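Local coordinates for protein pantothenate synthetase (Francisella tularensis subsp. tularensis, PDB 3N8H) that probably catalyses the ATP-dependent condensation of pantoate with beta-alanine to pantothenate, through a pantoyl-adenylate intermediate, at residues P30-L35 against T62-P67; V55-N60 against Q82-L87; D103-R108 against M131-L136. One frame throughout, in Å; residues are numbered along the deposited sequence.

Interaction 1. Residues P30-L35 against T62-P67. With AMP (adenosine monophosphate), chain D; PRO (proline), chain C.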
loop_
_atom_site.group_PDB
_atom_site.type_symbol
_atom_site.label_atom_id
_atom_site.label_comp_id
_atom_site.label_asym_id
_atom_site.label_seq_id
_atom_site.Cartn_x
_atom_site.Cartn_y
_atom_site.Cartn_z
ATOM N N PRO A 30 -7.885 15.770 -4.938
ATOM C CA PRO A 30 -7.300 15.059 -6.091
ATOM C C PRO A 30 -8.295 15.018 -7.248
ATOM O O PRO A 30 -9.500 14.876 -7.021
ATOM C CB PRO A 30 -7.051 13.632 -5.547
ATOM C CG PRO A 30 -8.120 13.459 -4.459
ATOM C CD PRO A 30 -8.301 14.862 -3.854
ATOM N N THR A 31 -7.813 15.138 -8.480
ATOM C CA THR A 31 -8.711 15.060 -9.648
ATOM C C THR A 31 -7.909 14.478 -10.799
ATOM O O THR A 31 -6.701 14.297 -10.685
ATOM C CB THR A 31 -9.261 16.474 -10.072
ATOM O OG1 THR A 31 -8.338 17.134 -10.947
ATOM C CG2 THR A 31 -9.498 17.387 -8.858
HETATM N N MSE A 32 -8.574 14.207 -11.911
HETATM C CA MSE A 32 -7.892 13.784 -13.136
HETATM C C MSE A 32 -8.074 14.872 -14.212
HETATM O O MSE A 32 -8.054 14.593 -15.403
HETATM C CB MSE A 32 -8.403 12.421 -13.617
HETATM C CG MSE A 32 -8.457 11.342 -12.503
HETATM SE SE MSE A 32 -8.270 9.513 -13.195
HETATM C CE MSE A 32 -9.902 9.460 -14.274
ATOM N N GLY A 33 -8.249 16.119 -13.788
ATOM C CA GLY A 33 -8.257 17.233 -14.729
ATOM C C GLY A 33 -9.602 17.398 -15.423
ATOM O O GLY A 33 -10.582 16.762 -15.024
ATOM N N ALA A 34 -9.651 18.252 -16.454
ATOM C CA ALA A 34 -10.904 18.519 -17.199
ATOM C C ALA A 34 -12.016 18.963 -16.242
ATOM O O ALA A 34 -13.104 18.370 -16.180
ATOM C CB ALA A 34 -11.326 17.295 -18.009
ATOM N N LEU A 35 -11.721 20.027 -15.505
ATOM C CA LEU A 35 -12.478 20.424 -14.327
ATOM C C LEU A 35 -13.882 20.956 -14.610
ATOM O O LEU A 35 -14.087 21.816 -15.454
ATOM C CB LEU A 35 -11.700 21.488 -13.563
ATOM C CG LEU A 35 -10.318 21.045 -13.115
ATOM C CD1 LEU A 35 -9.550 22.225 -12.520
ATOM C CD2 LEU A 35 -10.448 19.908 -12.121
ATOM N N THR A 62 -3.192 3.473 -14.299
ATOM C CA THR A 62 -3.329 2.128 -13.710
ATOM C C THR A 62 -4.769 1.833 -13.336
ATOM O O THR A 62 -5.132 0.694 -13.050
ATOM C CB THR A 62 -2.429 1.892 -12.482
ATOM O OG1 THR A 62 -2.841 2.747 -11.398
ATOM C CG2 THR A 62 -0.958 2.125 -12.833
ATOM N N GLN A 63 -5.596 2.869 -13.339
ATOM C CA GLN A 63 -6.989 2.673 -12.979
ATOM C C GLN A 63 -7.939 2.627 -14.174
ATOM O O GLN A 63 -9.152 2.438 -14.007
ATOM C CB GLN A 63 -7.428 3.718 -11.958
ATOM C CG GLN A 63 -7.628 5.131 -12.477
ATOM C CD GLN A 63 -7.977 6.068 -11.341
ATOM O OE1 GLN A 63 -9.074 6.647 -11.289
ATOM N NE2 GLN A 63 -7.053 6.206 -10.403
ATOM N N PHE A 64 -7.409 2.820 -15.374
ATOM C CA PHE A 64 -8.250 2.652 -16.567
ATOM C C PHE A 64 -8.194 1.203 -16.955
ATOM O O PHE A 64 -7.152 0.715 -17.384
ATOM C CB PHE A 64 -7.757 3.510 -17.721
ATOM C CG PHE A 64 -8.059 4.965 -17.545
ATOM C CD1 PHE A 64 -9.099 5.569 -18.265
ATOM C CD2 PHE A 64 -7.333 5.725 -16.631
ATOM C CE1 PHE A 64 -9.392 6.912 -18.087
ATOM C CE2 PHE A 64 -7.627 7.062 -16.438
ATOM C CZ PHE A 64 -8.658 7.662 -17.166
ATOM N N ASN A 65 -9.293 0.495 -16.770
ATOM C CA ASN A 65 -9.368 -0.883 -17.270
ATOM C C ASN A 65 -9.613 -0.936 -18.803
ATOM O O ASN A 65 -9.408 -1.959 -19.452
ATOM C CB ASN A 65 -10.456 -1.659 -16.532
ATOM C CG ASN A 65 -11.792 -0.939 -16.561
ATOM O OD1 ASN A 65 -11.922 0.169 -16.021
ATOM N ND2 ASN A 65 -12.788 -1.546 -17.223
ATOM N N ASN A 66 -10.032 0.176 -19.382
ATOM C CA ASN A 66 -10.370 0.206 -20.809
ATOM C C ASN A 66 -9.446 1.153 -21.586
ATOM O O ASN A 66 -9.422 2.358 -21.317
ATOM C CB ASN A 66 -11.825 0.640 -20.954
ATOM C CG ASN A 66 -12.309 0.610 -22.381
ATOM O OD1 ASN A 66 -11.881 1.401 -23.216
ATOM N ND2 ASN A 66 -13.239 -0.285 -22.659
ATOM N N PRO A 67 -8.693 0.621 -22.567
ATOM C CA PRO A 67 -7.674 1.431 -23.245
ATOM C C PRO A 67 -8.262 2.631 -23.970
ATOM O O PRO A 67 -7.707 3.743 -23.944
ATOM C CB PRO A 67 -7.041 0.451 -24.248
ATOM C CG PRO A 67 -7.304 -0.888 -23.685
ATOM C CD PRO A 67 -8.623 -0.800 -22.949
HETATM P P AMP D . -12.475 12.602 -11.141
HETATM O O1P AMP D . -11.669 13.802 -11.628
HETATM O O2P AMP D . -13.721 12.280 -11.908
HETATM O O3P AMP D . -11.636 11.406 -10.870
HETATM O "O5'" AMP D . -13.117 13.151 -9.756
HETATM C "C5'" AMP D . -12.349 13.855 -8.780
HETATM C "C4'" AMP D . -13.173 14.086 -7.537
HETATM O "O4'" AMP D . -14.335 14.904 -7.886
HETATM C "C3'" AMP D . -13.715 12.799 -6.890
HETATM O "O3'" AMP D . -13.771 12.960 -5.463
HETATM C "C2'" AMP D . -15.128 12.730 -7.456
HETATM O "O2'" AMP D . -16.056 11.948 -6.721
HETATM C "C1'" AMP D . -15.508 14.208 -7.491
HETATM N N9 AMP D . -16.629 14.479 -8.399
HETATM C C8 AMP D . -16.718 14.082 -9.690
HETATM N N7 AMP D . -17.910 14.469 -10.225
HETATM C C5 AMP D . -18.609 15.102 -9.249
HETATM C C6 AMP D . -19.933 15.751 -9.150
HETATM N N6 AMP D . -20.744 15.767 -10.221
HETATM N N1 AMP D . -20.303 16.307 -7.982
HETATM C C2 AMP D . -19.475 16.249 -6.911
HETATM N N3 AMP D . -18.250 15.682 -6.926
HETATM C C4 AMP D . -17.763 15.102 -8.053
HETATM N N PRO C . -13.177 8.986 -11.851
HETATM C CA PRO C . -12.139 7.963 -11.763
HETATM C C PRO C . -12.064 7.169 -13.069
HETATM O O PRO C . -12.934 7.341 -13.933
HETATM C CB PRO C . -12.635 7.074 -10.621
HETATM C CG PRO C . -13.395 8.009 -9.740
HETATM C CD PRO C . -14.042 9.014 -10.658
#

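Interaction 2. Residues V55-N60 against Q82-L87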
loop_
_atom_site.group_PDB
_atom_site.type_symbol
_atom_site.label_atom_id
_atom_site.label_comp_id
_atom_site.label_asym_id
_atom_site.label_seq_id
_atom_site.Cartn_x
_atom_site.Cartn_y
_atom_site.Cartn_z
ATOM N N VAL A 55 -4.619 21.151 -5.235
ATOM C CA VAL A 55 -5.412 20.367 -6.179
ATOM C C VAL A 55 -4.435 19.575 -7.039
ATOM O O VAL A 55 -3.464 20.141 -7.545
ATOM C CB VAL A 55 -6.287 21.287 -7.063
ATOM C CG1 VAL A 55 -6.900 20.516 -8.241
ATOM C CG2 VAL A 55 -7.379 21.974 -6.218
ATOM N N SER A 56 -4.647 18.268 -7.167
ATOM C CA SER A 56 -3.823 17.496 -8.093
ATOM C C SER A 56 -4.611 17.266 -9.390
ATOM O O SER A 56 -5.843 17.240 -9.390
ATOM C CB SER A 56 -3.312 16.167 -7.491
ATOM O OG SER A 56 -4.357 15.260 -7.098
ATOM N N ILE A 57 -3.882 17.164 -10.487
ATOM C CA ILE A 57 -4.424 16.728 -11.758
ATOM C C ILE A 57 -3.456 15.691 -12.284
ATOM O O ILE A 57 -2.273 15.977 -12.553
ATOM C CB ILE A 57 -4.548 17.876 -12.764
ATOM C CG1 ILE A 57 -5.646 18.852 -12.323
ATOM C CG2 ILE A 57 -4.820 17.344 -14.189
ATOM C CD1 ILE A 57 -5.745 20.084 -13.227
ATOM N N PHE A 58 -3.962 14.468 -12.383
ATOM C CA PHE A 58 -3.159 13.340 -12.807
ATOM C C PHE A 58 -4.112 12.275 -13.315
ATOM O O PHE A 58 -4.885 11.696 -12.535
ATOM C CB PHE A 58 -2.278 12.790 -11.666
ATOM C CG PHE A 58 -1.420 11.589 -12.076
ATOM C CD1 PHE A 58 -1.614 10.332 -11.485
ATOM C CD2 PHE A 58 -0.438 11.720 -13.064
ATOM C CE1 PHE A 58 -0.838 9.223 -11.866
ATOM C CE2 PHE A 58 0.338 10.624 -13.455
ATOM C CZ PHE A 58 0.145 9.370 -12.848
ATOM N N VAL A 59 -4.075 12.057 -14.633
ATOM C CA VAL A 59 -4.830 10.990 -15.244
ATOM C C VAL A 59 -4.074 9.681 -15.028
ATOM O O VAL A 59 -3.140 9.332 -15.764
ATOM C CB VAL A 59 -5.059 11.209 -16.757
ATOM C CG1 VAL A 59 -6.036 10.168 -17.259
ATOM C CG2 VAL A 59 -5.618 12.631 -17.056
ATOM N N ASN A 60 -4.493 8.959 -14.005
ATOM C CA ASN A 60 -3.810 7.747 -13.579
ATOM C C ASN A 60 -4.072 6.541 -14.483
ATOM O O ASN A 60 -5.170 5.985 -14.460
ATOM C CB ASN A 60 -4.202 7.426 -12.130
ATOM C CG ASN A 60 -3.587 6.150 -11.642
ATOM O OD1 ASN A 60 -2.427 5.874 -11.924
ATOM N ND2 ASN A 60 -4.363 5.352 -10.913
ATOM N N GLN A 82 -6.529 27.869 -15.728
ATOM C CA GLN A 82 -7.332 29.099 -15.609
ATOM C C GLN A 82 -8.433 29.006 -14.535
ATOM O O GLN A 82 -8.653 29.960 -13.766
ATOM C CB GLN A 82 -7.956 29.491 -16.951
ATOM C CG GLN A 82 -7.012 30.180 -17.918
ATOM C CD GLN A 82 -7.742 30.598 -19.181
ATOM O OE1 GLN A 82 -8.606 29.868 -19.670
ATOM N NE2 GLN A 82 -7.413 31.787 -19.708
ATOM N N ILE A 83 -9.128 27.869 -14.500
ATOM C CA ILE A 83 -10.162 27.646 -13.495
ATOM C C ILE A 83 -9.606 27.728 -12.071
ATOM O O ILE A 83 -10.134 28.450 -11.217
ATOM C CB ILE A 83 -10.832 26.285 -13.697
ATOM C CG1 ILE A 83 -11.809 26.367 -14.871
ATOM C CG2 ILE A 83 -11.578 25.872 -12.443
ATOM C CD1 ILE A 83 -11.674 25.246 -15.840
ATOM N N LEU A 84 -8.523 26.993 -11.831
ATOM C CA LEU A 84 -7.910 26.922 -10.516
ATOM C C LEU A 84 -7.402 28.277 -10.048
ATOM O O LEU A 84 -7.614 28.682 -8.898
ATOM C CB LEU A 84 -6.779 25.903 -10.543
ATOM C CG LEU A 84 -7.298 24.475 -10.750
ATOM C CD1 LEU A 84 -6.148 23.514 -10.978
ATOM C CD2 LEU A 84 -8.144 24.049 -9.548
ATOM N N ALA A 85 -6.705 28.966 -10.933
ATOM C CA ALA A 85 -6.266 30.326 -10.644
ATOM C C ALA A 85 -7.410 31.292 -10.255
ATOM O O ALA A 85 -7.242 32.129 -9.360
ATOM C CB ALA A 85 -5.444 30.874 -11.809
ATOM N N SER A 86 -8.573 31.185 -10.902
ATOM C CA SER A 86 -9.695 32.068 -10.552
ATOM C C SER A 86 -10.358 31.660 -9.234
ATOM O O SER A 86 -11.143 32.418 -8.649
ATOM C CB SER A 86 -10.736 32.145 -11.688
ATOM O OG SER A 86 -11.294 30.875 -11.974
ATOM N N LEU A 87 -10.047 30.443 -8.793
ATOM C CA LEU A 87 -10.508 29.929 -7.511
ATOM C C LEU A 87 -9.493 30.184 -6.400
ATOM O O LEU A 87 -9.680 29.744 -5.260
ATOM C CB LEU A 87 -10.807 28.429 -7.631
ATOM C CG LEU A 87 -12.094 28.121 -8.412
ATOM C CD1 LEU A 87 -12.257 26.634 -8.696
ATOM C CD2 LEU A 87 -13.325 28.695 -7.677
#

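Interaction 3. Residues D103-R108 against M131-L136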
loop_
_atom_site.group_PDB
_atom_site.type_symbol
_atom_site.label_atom_id
_atom_site.label_comp_id
_atom_site.label_asym_id
_atom_site.label_seq_id
_atom_site.Cartn_x
_atom_site.Cartn_y
_atom_site.Cartn_z
ATOM N N ASP A 103 9.263 3.297 -11.368
ATOM C CA ASP A 103 9.718 1.985 -11.836
ATOM C C ASP A 103 8.552 1.195 -12.430
ATOM O O ASP A 103 8.627 -0.023 -12.602
ATOM C CB ASP A 103 10.340 1.185 -10.676
ATOM C CG ASP A 103 11.528 1.899 -10.049
ATOM O OD1 ASP A 103 12.464 2.238 -10.808
ATOM O OD2 ASP A 103 11.529 2.130 -8.807
ATOM N N GLY A 104 7.476 1.905 -12.748
ATOM C CA GLY A 104 6.261 1.278 -13.233
ATOM C C GLY A 104 5.345 0.882 -12.092
ATOM O O GLY A 104 5.572 1.247 -10.940
ATOM N N ASN A 105 4.320 0.101 -12.411
ATOM C CA ASN A 105 3.327 -0.298 -11.424
ATOM C C ASN A 105 3.693 -1.629 -10.787
ATOM O O ASN A 105 3.070 -2.640 -11.066
ATOM C CB ASN A 105 1.929 -0.370 -12.071
ATOM C CG ASN A 105 0.807 -0.473 -11.050
ATOM O OD1 ASN A 105 0.930 -0.018 -9.921
ATOM N ND2 ASN A 105 -0.312 -1.056 -11.464
ATOM N N LEU A 106 4.690 -1.608 -9.908
ATOM C CA LEU A 106 5.302 -2.834 -9.397
ATOM C C LEU A 106 4.689 -3.273 -8.065
ATOM O O LEU A 106 4.570 -4.464 -7.809
ATOM C CB LEU A 106 6.813 -2.659 -9.247
ATOM C CG LEU A 106 7.628 -2.362 -10.510
ATOM C CD1 LEU A 106 9.082 -2.539 -10.193
ATOM C CD2 LEU A 106 7.208 -3.253 -11.695
ATOM N N LEU A 107 4.317 -2.306 -7.227
ATOM C CA LEU A 107 3.665 -2.587 -5.931
ATOM C C LEU A 107 2.281 -1.952 -5.902
ATOM O O LEU A 107 2.143 -0.733 -6.073
ATOM C CB LEU A 107 4.498 -2.021 -4.773
ATOM C CG LEU A 107 5.921 -2.556 -4.613
ATOM C CD1 LEU A 107 6.606 -1.835 -3.431
ATOM C CD2 LEU A 107 5.924 -4.062 -4.433
ATOM N N ARG A 108 1.261 -2.770 -5.687
ATOM C CA ARG A 108 -0.104 -2.309 -5.843
ATOM C C ARG A 108 -0.902 -2.603 -4.598
ATOM O O ARG A 108 -0.699 -3.632 -3.952
ATOM C CB ARG A 108 -0.781 -3.032 -7.022
ATOM C CG ARG A 108 -0.122 -2.777 -8.357
ATOM C CD ARG A 108 -0.354 -3.939 -9.261
ATOM N NE ARG A 108 0.595 -3.956 -10.361
ATOM C CZ ARG A 108 0.337 -4.501 -11.542
ATOM N NH1 ARG A 108 -0.845 -5.066 -11.761
ATOM N NH2 ARG A 108 1.252 -4.480 -12.498
HETATM N N MSE A 131 -6.724 2.859 -8.413
HETATM C CA MSE A 131 -7.215 4.051 -7.725
HETATM C C MSE A 131 -6.609 4.149 -6.322
HETATM O O MSE A 131 -6.070 5.184 -5.924
HETATM C CB MSE A 131 -8.745 3.940 -7.615
HETATM C CG MSE A 131 -9.465 5.095 -7.002
HETATM SE SE MSE A 131 -9.422 5.030 -5.030
HETATM C CE MSE A 131 -10.756 3.555 -4.840
ATOM N N LEU A 132 -6.702 3.060 -5.583
ATOM C CA LEU A 132 -6.150 2.980 -4.222
ATOM C C LEU A 132 -4.626 3.169 -4.167
ATOM O O LEU A 132 -4.106 3.791 -3.243
ATOM C CB LEU A 132 -6.519 1.634 -3.598
ATOM C CG LEU A 132 -7.997 1.546 -3.213
ATOM C CD1 LEU A 132 -8.368 0.117 -2.781
ATOM C CD2 LEU A 132 -8.308 2.577 -2.099
ATOM N N THR A 133 -3.913 2.622 -5.149
ATOM C CA THR A 133 -2.459 2.750 -5.202
ATOM C C THR A 133 -2.041 4.220 -5.448
ATOM O O THR A 133 -1.200 4.776 -4.732
ATOM C CB THR A 133 -1.855 1.836 -6.305
ATOM O OG1 THR A 133 -2.231 0.465 -6.053
ATOM C CG2 THR A 133 -0.339 1.944 -6.316
ATOM N N VAL A 134 -2.652 4.847 -6.442
ATOM C CA VAL A 134 -2.349 6.249 -6.734
ATOM C C VAL A 134 -2.835 7.157 -5.600
ATOM O O VAL A 134 -2.166 8.121 -5.255
ATOM C CB VAL A 134 -2.894 6.713 -8.118
ATOM C CG1 VAL A 134 -4.389 7.010 -8.064
ATOM C CG2 VAL A 134 -2.141 7.959 -8.568
ATOM N N VAL A 135 -3.975 6.841 -4.990
ATOM C CA VAL A 135 -4.456 7.677 -3.886
ATOM C C VAL A 135 -3.490 7.609 -2.681
ATOM O O VAL A 135 -3.092 8.638 -2.103
ATOM C CB VAL A 135 -5.928 7.311 -3.484
ATOM C CG1 VAL A 135 -6.316 7.953 -2.152
ATOM C CG2 VAL A 135 -6.887 7.760 -4.575
ATOM N N LEU A 136 -3.068 6.394 -2.347
ATOM C CA LEU A 136 -2.050 6.215 -1.309
ATOM C C LEU A 136 -0.795 7.051 -1.609
ATOM O O LEU A 136 -0.272 7.724 -0.730
ATOM C CB LEU A 136 -1.674 4.732 -1.150
ATOM C CG LEU A 136 -0.695 4.452 0.003
ATOM C CD1 LEU A 136 -1.104 5.181 1.300
ATOM C CD2 LEU A 136 -0.542 2.948 0.265
#

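Interaction 1. Residues P30-L35 against T62-P67
M32, modelled as selenomethionine, reaches from just past strand 26-31 to Q63 and F64, and along the way its side chain touches both bound ligands. CB starts beside the nucleotide, 4.1 Å from O1P of AMP. The next atom, CG, lies 3.6 Å from O3P of AMP, so the base of the side chain runs along the phosphate. Selenium then meets the end of Q63, with M32 SE 3.9 Å from Q63 CD. The chain bends at the last torsion (chi3 -64°), which carries the terminal methyl into the angle between F64 and the bound proline: M32 CE is 3.6 Å from F64 CZ and 3.4 Å from the proline C atom. Selenium itself is 5.2 Å from the centroid of the F64 ring and 66° off the ring normal, an oblique Met-aromatic contact.

The backbone at the root of this side chain is held separately. M32 N donates to O1P of AMP at 3.1 Å with an N-H...O angle of 160°, a nearly straight bond. One residue on, G33 N donates to T31 OG1 in the conformer given, an ST turn that the threonine's second conformer leaves in doubt. On the other side, F64 is set by edge-to-face packing with Y70 and Y73, while Q63 O bonds to H127 ND1.

No hydrogen bond joins 30-35 to 62-67, so dispersion and a polarisable selenium contact make the junction. One residue thus divides its chemistry: its amide grips the phosphate, while its terminal methyl meets the proline. Since Q63 is predicted to bind pantoate and beta-alanine, that proline probably occupies part of the acid-substrate site next to the nucleotide.

Interaction 2. Residues V55-N60 against Q82-L87
L84 lays its two methyls across V55 and I57, and these three side chains make the whole contact. Against V55 the approach is tip to tip: L84 CD2 is 4.0 Å from V55 CG1 and also 4.0 Å from V55 CG2, so one leucine methyl sits against both valine branches. The other methyl, L84 CD1, serves both partners, lying 4.1 Å from V55 CG1 and 4.1 Å from I57 CD1. I57 and L84 pass alongside one another in opposite directions, so that they touch by their delta methyls. Placing L84 CG opposite the carbonyl carbon (chi1 -67°) aims both methyls at the strand, where V55 and I57 point their CB atoms to the same side and S56 points away.

In the next shell, I43 of helix 37-49 packs on both V55 and L84, and V89, L35 and M4 also cover L84. V55 is fixed in the sheet by backbone bonds to V91 and F93, and S56 bonds to V29, placing strand 52-57 between strands 91-93 and 26-31. On the helix side, S86 OG donates to I83 O at 2.8 Å, with a C=O...O angle of 120°, within the last turn of helix 77-86.

The contact therefore covers part of one face of the parallel sheet of the HUP-type nucleotide-binding fold. Its closest approaches, all methyl to methyl and near van der Waals separation, involve no directional bond; between these two segments only apolar contact is made, close behind the predicted ATP-binding loop, where I57 also approaches G33.

Interaction 3. Residues D103-R108 against M131-L136
T133 of helix 127-142 sets its methyl against L107 O and its hydroxyl against R108 CA. These are van der Waals contacts: T133 CG2 lies 3.7 Å from L107 O and 4.3 Å from N105 OD1, while T133 OG1 is 3.5 Å from R108 CA. With CG2 opposite the backbone N, the methyl and the hydroxyl face successive residues of the strand.

The hydrogen bonds of that hydroxyl lie just beyond both segments. T133 OG1 accepts from I109 N and bonds to S129 O one turn earlier in its own helix, so this buried oxygen has two partners and ties helix to strand edge.

Side-chain hydrogen bonds tie the strand's start back to the loop. R108 holds N105 O side-on, with R108 NE 2.9 Å and R108 NH2 3.0 Å from that oxygen, which stays in the guanidinium plane. The C=O...N angle is 160° to NH2 and 139° to NE, whose donor stands above the carbonyl plane. N105 ND2 lies 3.2 Å above the guanidinium plane of R108, offset toward its rim, and N105 centres an inverse gamma turn.

D103 forms a salt bridge with K165 of the second subunit, and L107 and R108 pair antiparallel with a strand of that chain, giving a beta sheet, backed by helix 127-142, that runs on across the interface of this homodimer.

Interaction 1 lies at the ligand site and borders AMP and the bound proline directly; interaction 2 lies behind it in the same sheet, their centres about 14 Å apart. Strands 26-31 and 52-57 are neighbours there, and T31 O is 3.2 Å from F58 N, a probable hydrogen bond. Interaction 3, which leads toward the subunit interface, is also about 14 Å from interaction 1, centre to centre, with Q63 packed on M131 and V134 of helix 127-142. The centres of interactions 2 and 3 are about 21 Å apart, yet the two meet where N60 ND2 lies 3.3 Å from V134 CG1. The T133 side chain is about 13 Å from the bound proline, nearest atoms.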